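Local coordinates for hemolysin II regulatory protein (Bacillus cereus, PDB 2JJ7) that probably binds DNA through a helix-turn-helix motif, acting as a dimeric TetR-family transcriptional regulator of hemolysin II, at residues A170-V173 with S174-S178; H152-T155 with S156-F160; E127-K130 with E131-E135. One frame throughout, in Å; residues are numbered along the deposited sequence.

Interaction 1: A170-V173 with S174-S178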
loop_
_atom_site.group_PDB
_atom_site.type_symbol
_atom_site.label_atom_id
_atom_site.label_comp_id
_atom_site.label_asym_id
_atom_site.label_seq_id
_atom_site.Cartn_x
_atom_site.Cartn_y
_atom_site.Cartn_z
ATOM N N ALA B 170 -2.058 -11.985 13.046
ATOM C CA ALA B 170 -1.249 -11.664 14.224
ATOM C C ALA B 170 0.192 -11.329 13.844
ATOM O O ALA B 170 0.823 -10.458 14.460
ATOM C CB ALA B 170 -1.291 -12.805 15.248
ATOM N N ASP B 171 0.694 -12.009 12.817
ATOM C CA ASP B 171 2.036 -11.768 12.315
ATOM C C ASP B 171 2.112 -10.462 11.568
ATOM O O ASP B 171 3.115 -9.752 11.666
ATOM C CB ASP B 171 2.495 -12.909 11.411
ATOM C CG ASP B 171 2.666 -14.219 12.162
ATOM O OD1 ASP B 171 2.908 -14.209 13.402
ATOM O OD2 ASP B 171 2.560 -15.274 11.498
ATOM N N LEU B 172 1.059 -10.149 10.813
ATOM C CA LEU B 172 0.996 -8.892 10.091
ATOM C C LEU B 172 1.068 -7.726 11.075
ATOM O O LEU B 172 1.851 -6.801 10.869
ATOM C CB LEU B 172 -0.266 -8.810 9.211
ATOM C CG LEU B 172 -0.402 -7.555 8.339
ATOM C CD1 LEU B 172 0.861 -7.319 7.464
ATOM C CD2 LEU B 172 -1.669 -7.622 7.495
ATOM N N VAL B 173 0.274 -7.804 12.148
ATOM C CA VAL B 173 0.268 -6.807 13.226
ATOM C C VAL B 173 1.675 -6.656 13.829
ATOM O O VAL B 173 2.199 -5.548 13.887
ATOM C CB VAL B 173 -0.789 -7.144 14.325
ATOM C CG1 VAL B 173 -0.664 -6.189 15.535
ATOM C CG2 VAL B 173 -2.220 -7.080 13.747
ATOM N N SER B 174 2.278 -7.777 14.238
ATOM C CA SER B 174 3.648 -7.802 14.775
ATOM C C SER B 174 4.690 -7.236 13.825
ATOM O O SER B 174 5.562 -6.477 14.247
ATOM C CB SER B 174 4.060 -9.221 15.156
ATOM O OG SER B 174 3.421 -9.589 16.352
ATOM N N ARG B 175 4.608 -7.625 12.554
ATOM C CA ARG B 175 5.588 -7.200 11.559
ATOM C C ARG B 175 5.454 -5.710 11.228
ATOM O O ARG B 175 6.453 -5.033 10.969
ATOM C CB ARG B 175 5.487 -8.046 10.291
ATOM C CG ARG B 175 5.886 -9.500 10.476
ATOM C CD ARG B 175 6.218 -10.164 9.129
ATOM N NE ARG B 175 7.575 -9.837 8.682
ATOM C CZ ARG B 175 8.570 -10.713 8.566
ATOM N NH1 ARG B 175 9.765 -10.300 8.166
ATOM N NH2 ARG B 175 8.375 -11.999 8.838
ATOM N N ILE B 176 4.222 -5.200 11.232
ATOM C CA ILE B 176 4.016 -3.767 11.023
ATOM C C ILE B 176 4.675 -2.953 12.156
ATOM O O ILE B 176 5.404 -1.996 11.902
ATOM C CB ILE B 176 2.525 -3.416 10.853
ATOM C CG1 ILE B 176 2.025 -3.894 9.485
ATOM C CG2 ILE B 176 2.307 -1.906 11.026
ATOM C CD1 ILE B 176 0.483 -3.788 9.294
ATOM N N ILE B 177 4.435 -3.366 13.392
ATOM C CA ILE B 177 4.987 -2.706 14.560
ATOM C C ILE B 177 6.518 -2.794 14.563
ATOM O O ILE B 177 7.194 -1.796 14.815
ATOM C CB ILE B 177 4.383 -3.307 15.856
ATOM C CG1 ILE B 177 2.861 -3.053 15.903
ATOM C CG2 ILE B 177 5.122 -2.766 17.117
ATOM C CD1 ILE B 177 2.134 -3.730 17.058
ATOM N N SER B 178 7.058 -3.974 14.267
ATOM C CA SER B 178 8.516 -4.168 14.185
ATOM C C SER B 178 9.183 -3.218 13.212
ATOM O O SER B 178 10.227 -2.650 13.520
ATOM C CB SER B 178 8.843 -5.580 13.751
ATOM O OG SER B 178 8.656 -6.454 14.825
#
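Ser-174 closes a helical turn on Ala-170: its backbone N donates to Ala-170 O over 3.1 Å with a nearly straight N-H...O angle of 168°, and its OG adds a weak bond to the same oxygen at 3.3 Å. That hydroxyl sits beside its own backbone N (chi1 -75°), folded back along the helix, and it is also bonded to Arg-84 NH1 on helix 79-96. Ala-170 is probably the engineered alanine that takes the place of a disordered loop in this construct.

At Arg-175 the backbone N binds Asp-171 O at 2.7 Å, and the aliphatic CG grazes the same oxygen. Beyond it the side chain bends at chi3 (81°) and leads away; Ile-167 of the same chain and Phe-163 of the second subunit pack against it.

Ile-176 combines a backbone hydrogen bond from N to Leu-172 O (2.9 Å) with an apolar contact: its CD1 rests 4.0 Å from Leu-172 CG, the two side chains crossing at a slant.

One residue on, Ile-177 runs alongside Val-173 in the same direction, with CD1 4.0 Å from Val-173 CG1. Ile-176 packs on helix 147-158, and Val-173 on Leu-87 and Thr-91 of helix 79-96.

Ser-178 ends the segment by gripping Ser-174 O twice, N and OG approaching from opposite faces of the carbonyl plane, the OG at 3.1 Å.

Leu-172, Val-173, Ile-176 and Ile-177 are buried, while Asp-171, Arg-175 and Ser-178 are exposed: an amphipathic alpha helix, bonded i to i+4, in the all-helical C-terminal domain of a TetR-family regulator.

Interaction 2: H152-T155 with S156-F160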
loop_
_atom_site.group_PDB
_atom_site.type_symbol
_atom_site.label_atom_id
_atom_site.label_comp_id
_atom_site.label_asym_id
_atom_site.label_seq_id
_atom_site.Cartn_x
_atom_site.Cartn_y
_atom_site.Cartn_z
ATOM N N HIS B 152 -0.095 5.603 4.271
ATOM C CA HIS B 152 -0.463 4.918 3.030
ATOM C C HIS B 152 0.053 3.463 2.996
ATOM O O HIS B 152 -0.653 2.562 2.544
ATOM C CB HIS B 152 -0.036 5.672 1.757
ATOM C CG HIS B 152 -0.420 4.942 0.505
ATOM N ND1 HIS B 152 -1.710 4.933 0.020
ATOM C CD2 HIS B 152 0.286 4.103 -0.293
ATOM C CE1 HIS B 152 -1.771 4.166 -1.054
ATOM N NE2 HIS B 152 -0.574 3.647 -1.264
ATOM N N TRP B 153 1.283 3.245 3.459
ATOM C CA TRP B 153 1.837 1.886 3.553
ATOM C C TRP B 153 0.920 0.934 4.355
ATOM O O TRP B 153 0.528 -0.123 3.856
ATOM C CB TRP B 153 3.268 1.925 4.113
ATOM C CG TRP B 153 3.854 0.569 4.464
ATOM C CD1 TRP B 153 4.164 -0.433 3.600
ATOM C CD2 TRP B 153 4.212 0.093 5.774
ATOM N NE1 TRP B 153 4.703 -1.508 4.282
ATOM C CE2 TRP B 153 4.727 -1.218 5.619
ATOM C CE3 TRP B 153 4.159 0.648 7.059
ATOM C CZ2 TRP B 153 5.170 -1.989 6.704
ATOM C CZ3 TRP B 153 4.605 -0.122 8.144
ATOM C CH2 TRP B 153 5.101 -1.426 7.953
ATOM N N ILE B 154 0.544 1.330 5.567
ATOM C CA ILE B 154 -0.291 0.494 6.432
ATOM C C ILE B 154 -1.714 0.299 5.856
ATOM O O ILE B 154 -2.287 -0.811 5.870
ATOM C CB ILE B 154 -0.343 1.075 7.896
ATOM C CG1 ILE B 154 1.025 0.965 8.573
ATOM C CG2 ILE B 154 -1.447 0.385 8.730
ATOM C CD1 ILE B 154 1.106 1.614 9.979
ATOM N N THR B 155 -2.279 1.379 5.326
ATOM C CA THR B 155 -3.588 1.329 4.691
ATOM C C THR B 155 -3.609 0.283 3.565
ATOM O O THR B 155 -4.557 -0.508 3.437
ATOM C CB THR B 155 -3.964 2.753 4.171
ATOM O OG1 THR B 155 -4.011 3.657 5.299
ATOM C CG2 THR B 155 -5.318 2.776 3.444
ATOM N N SER B 156 -2.565 0.280 2.744
ATOM C CA SER B 156 -2.516 -0.602 1.594
ATOM C C SER B 156 -2.411 -2.062 2.008
ATOM O O SER B 156 -3.050 -2.924 1.412
ATOM C CB SER B 156 -1.371 -0.210 0.651
ATOM O OG SER B 156 -0.111 -0.592 1.183
ATOM N N ILE B 157 -1.612 -2.344 3.031
ATOM C CA ILE B 157 -1.435 -3.735 3.459
ATOM C C ILE B 157 -2.573 -4.260 4.358
ATOM O O ILE B 157 -2.985 -5.415 4.233
ATOM C CB ILE B 157 -0.040 -3.980 4.086
ATOM C CG1 ILE B 157 0.143 -3.148 5.355
ATOM C CG2 ILE B 157 1.064 -3.658 3.057
ATOM C CD1 ILE B 157 1.580 -3.186 5.927
ATOM N N VAL B 158 -3.083 -3.414 5.250
ATOM C CA VAL B 158 -4.090 -3.846 6.210
ATOM C C VAL B 158 -5.444 -4.060 5.531
ATOM O O VAL B 158 -6.223 -4.945 5.932
ATOM C CB VAL B 158 -4.198 -2.853 7.415
ATOM C CG1 VAL B 158 -5.517 -3.025 8.170
ATOM C CG2 VAL B 158 -3.026 -3.078 8.353
ATOM N N LEU B 159 -5.732 -3.257 4.510
ATOM C CA LEU B 159 -7.047 -3.361 3.842
ATOM C C LEU B 159 -7.087 -4.334 2.677
ATOM O O LEU B 159 -8.142 -4.533 2.090
ATOM C CB LEU B 159 -7.540 -1.991 3.373
ATOM C CG LEU B 159 -7.714 -0.933 4.471
ATOM C CD1 LEU B 159 -8.247 0.357 3.865
ATOM C CD2 LEU B 159 -8.663 -1.457 5.545
ATOM N N PHE B 160 -5.938 -4.905 2.313
ATOM C CA PHE B 160 -5.885 -5.783 1.153
ATOM C C PHE B 160 -6.631 -7.067 1.483
ATOM O O PHE B 160 -6.238 -7.781 2.417
ATOM C CB PHE B 160 -4.429 -6.076 0.761
ATOM C CG PHE B 160 -4.294 -6.857 -0.499
ATOM C CD1 PHE B 160 -3.827 -8.167 -0.463
ATOM C CD2 PHE B 160 -4.655 -6.290 -1.728
ATOM C CE1 PHE B 160 -3.700 -8.903 -1.634
ATOM C CE2 PHE B 160 -4.539 -7.011 -2.903
ATOM C CZ PHE B 160 -4.064 -8.323 -2.864
#
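Trp-153 swings its CG anti to the backbone N (chi1 170°), while Ile-157 places CG1 between its own N and carbonyl carbon (chi1 63°), and these two choices carry the isoleucine methyl onto the indole. CD1 of Ile-157 stands 4.0 Å from the centroid of the Trp-153 five-membered ring and 24° off its normal, a CH-pi contact over the face; the nearest ring atom is CE2, 3.7 Å from that CD1. Phe-160 of the second subunit stacks on the same indole.

Ser-156 uses an equivalent first torsion, which turns OG back to the preceding turn: Ser-156 OG donates to Trp-153 O at 2.8 Å. Ile-157 N reaches that oxygen as well, at 3.2 Å, so two donors hold one buried carbonyl. The Ser-156 hydroxyl is also hydrogen-bonded to OG of Ser-156 in the second subunit.

On the flank facing the chain's own core, Ile-154 and Val-158 lie side by side with their CG2 methyls 3.8 Å apart, and Thr-155 CG2 meets Leu-159 CD1 at the same 3.8 Å. Leu-87 of helix 79-96 covers the former pair, and Ile-108 and Phe-126 the latter.

A helix with one face buried in its own subunit and another pressed against its copy is consistent with the helical dimer interface of TetR-family C-terminal domains.

Interaction 3: E127-K130 with E131-E135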
loop_
_atom_site.group_PDB
_atom_site.type_symbol
_atom_site.label_atom_id
_atom_site.label_comp_id
_atom_site.label_asym_id
_atom_site.label_seq_id
_atom_site.Cartn_x
_atom_site.Cartn_y
_atom_site.Cartn_z
ATOM N N GLU B 127 -9.085 6.281 10.588
ATOM C CA GLU B 127 -8.291 7.528 10.627
ATOM C C GLU B 127 -7.592 7.826 11.975
ATOM O O GLU B 127 -6.872 8.816 12.097
ATOM C CB GLU B 127 -9.148 8.712 10.206
ATOM C CG GLU B 127 -9.197 8.865 8.698
ATOM C CD GLU B 127 -10.116 9.967 8.230
ATOM O OE1 GLU B 127 -10.747 10.635 9.075
ATOM O OE2 GLU B 127 -10.212 10.158 6.997
ATOM N N GLN B 128 -7.806 6.975 12.975
ATOM C CA GLN B 128 -7.093 7.114 14.245
ATOM C C GLN B 128 -5.601 6.847 14.064
ATOM O O GLN B 128 -4.801 7.253 14.893
ATOM C CB GLN B 128 -7.625 6.150 15.290
ATOM C CG GLN B 128 -8.849 6.609 16.038
ATOM C CD GLN B 128 -9.131 5.708 17.222
ATOM O OE1 GLN B 128 -8.243 5.447 18.039
ATOM N NE2 GLN B 128 -10.359 5.212 17.317
ATOM N N LEU B 129 -5.236 6.163 12.983
ATOM C CA LEU B 129 -3.849 5.775 12.751
ATOM C C LEU B 129 -2.831 6.911 12.872
ATOM O O LEU B 129 -1.809 6.760 13.541
ATOM C CB LEU B 129 -3.727 5.107 11.386
ATOM C CG LEU B 129 -2.343 4.595 10.998
ATOM C CD1 LEU B 129 -1.792 3.600 12.066
ATOM C CD2 LEU B 129 -2.414 3.989 9.582
ATOM N N LYS B 130 -3.102 8.031 12.204
ATOM C CA LYS B 130 -2.228 9.207 12.269
ATOM C C LYS B 130 -1.814 9.577 13.689
ATOM O O LYS B 130 -0.619 9.686 13.964
ATOM C CB LYS B 130 -2.860 10.431 11.593
ATOM C CG LYS B 130 -1.890 11.617 11.534
ATOM C CD LYS B 130 -2.398 12.743 10.656
ATOM C CE LYS B 130 -1.344 13.844 10.531
ATOM N NZ LYS B 130 -1.883 15.116 9.958
ATOM N N GLU B 131 -2.785 9.773 14.584
ATOM C CA GLU B 131 -2.447 10.200 15.953
ATOM C C GLU B 131 -1.638 9.146 16.721
ATOM O O GLU B 131 -0.755 9.491 17.475
ATOM C CB GLU B 131 -3.668 10.676 16.747
ATOM C CG GLU B 131 -4.682 9.605 17.109
ATOM C CD GLU B 131 -5.624 10.068 18.220
ATOM O OE1 GLU B 131 -5.726 11.284 18.449
ATOM O OE2 GLU B 131 -6.257 9.216 18.871
ATOM N N ILE B 132 -1.919 7.867 16.486
ATOM C CA ILE B 132 -1.152 6.787 17.118
ATOM C C ILE B 132 0.330 6.859 16.715
ATOM O O ILE B 132 1.234 6.727 17.555
ATOM C CB ILE B 132 -1.733 5.407 16.754
ATOM C CG1 ILE B 132 -3.139 5.249 17.347
ATOM C CG2 ILE B 132 -0.850 4.308 17.310
ATOM C CD1 ILE B 132 -3.875 3.951 16.902
ATOM N N LEU B 133 0.558 7.081 15.424
ATOM C CA LEU B 133 1.901 7.144 14.840
ATOM C C LEU B 133 2.658 8.380 15.306
ATOM O O LEU B 133 3.850 8.293 15.627
ATOM C CB LEU B 133 1.826 7.127 13.306
ATOM C CG LEU B 133 1.341 5.846 12.620
ATOM C CD1 LEU B 133 1.255 6.069 11.106
ATOM C CD2 LEU B 133 2.269 4.673 12.935
ATOM N N GLN B 134 1.972 9.523 15.343
ATOM C CA GLN B 134 2.574 10.765 15.841
ATOM C C GLN B 134 2.958 10.647 17.308
ATOM O O GLN B 134 4.041 11.063 17.689
ATOM C CB GLN B 134 1.641 11.946 15.632
ATOM C CG GLN B 134 1.468 12.289 14.168
ATOM C CD GLN B 134 0.448 13.382 13.944
ATOM O OE1 GLN B 134 -0.607 13.419 14.599
ATOM N NE2 GLN B 134 0.740 14.267 13.002
ATOM N N GLU B 135 2.081 10.055 18.117
ATOM C CA GLU B 135 2.404 9.768 19.516
ATOM C C GLU B 135 3.646 8.866 19.690
ATOM O O GLU B 135 4.535 9.177 20.488
ATOM C CB GLU B 135 1.190 9.177 20.253
ATOM C CG GLU B 135 1.382 9.072 21.770
ATOM C CD GLU B 135 1.651 10.416 22.459
ATOM O OE1 GLU B 135 1.087 11.452 22.032
ATOM O OE2 GLU B 135 2.425 10.430 23.444
HETATM O O HOH W 1 -5.511 10.342 13.842
HETATM O O HOH W 2 -6.048 6.691 19.077
#
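Leu-129 and Leu-133, one turn apart on helix 129-138 of the TetR-type helical C-terminal domain, form the tight side of this contact. Leu-129 CG and Leu-133 CD1 are 3.9 Å apart, and their side chains meet at an angle instead of running in parallel. Their backbones are joined as well: Leu-133 N donates to Leu-129 O over 3.0 Å, nearly in line with the carbonyl bond. Leu-83 and Tyr-86 of helix 79-96 pack on Leu-129, whereas Leu-133 faces Ile-147, Thr-150, Phe-142 and Phe-144, which accounts for the burial of both leucines.

The other side is exposed to solvent. Lys-130 is extended throughout and crosses the Gln-134 side chain, so that its CE makes a close approach, 3.3 Å, to Gln-134 NE2; the hydrogen bond of the pair is the backbone one, Gln-134 N to Lys-130 O at 2.9 Å.

Water bridges Glu-127 and Glu-131. One molecule donates to Glu-127 O and accepts from Glu-131 N, at 2.7 and 2.9 Å. Glu-131 takes the cramped first torsion (chi1 68°), bringing its carboxylate back toward Gln-128, while Asn-70 ND2 bonds Glu-131 OE2 and the backbone N of Phe-71 bonds Gln-128 OE1. There a second water donates to both Gln-128 OE1, 2.7 Å away, and Glu-131 OE2, at 2.5 Å.

In the fold
Along the chain the three contacts come in series: interaction 3 on helix 129-138, interaction 2 on helix 147-158, the next helix, and interaction 1 on helix 169-181, all in the TetR-type C-terminal domain. Interaction 2 is the one that touches both others. Its centre lies about 12 Å from that of interaction 1, with Ile-176 CD1 packed 3.6 Å from Ile-157 CD1, and about 14 Å from that of interaction 3, where Ile-154 CG2 meets Leu-129 CD2 at 3.8 Å. Interactions 1 and 3 do not touch; their nearest atoms are about 7 Å apart. Both interactions 1 and 2 reach the second subunit, so core packing and dimer contact share these helices.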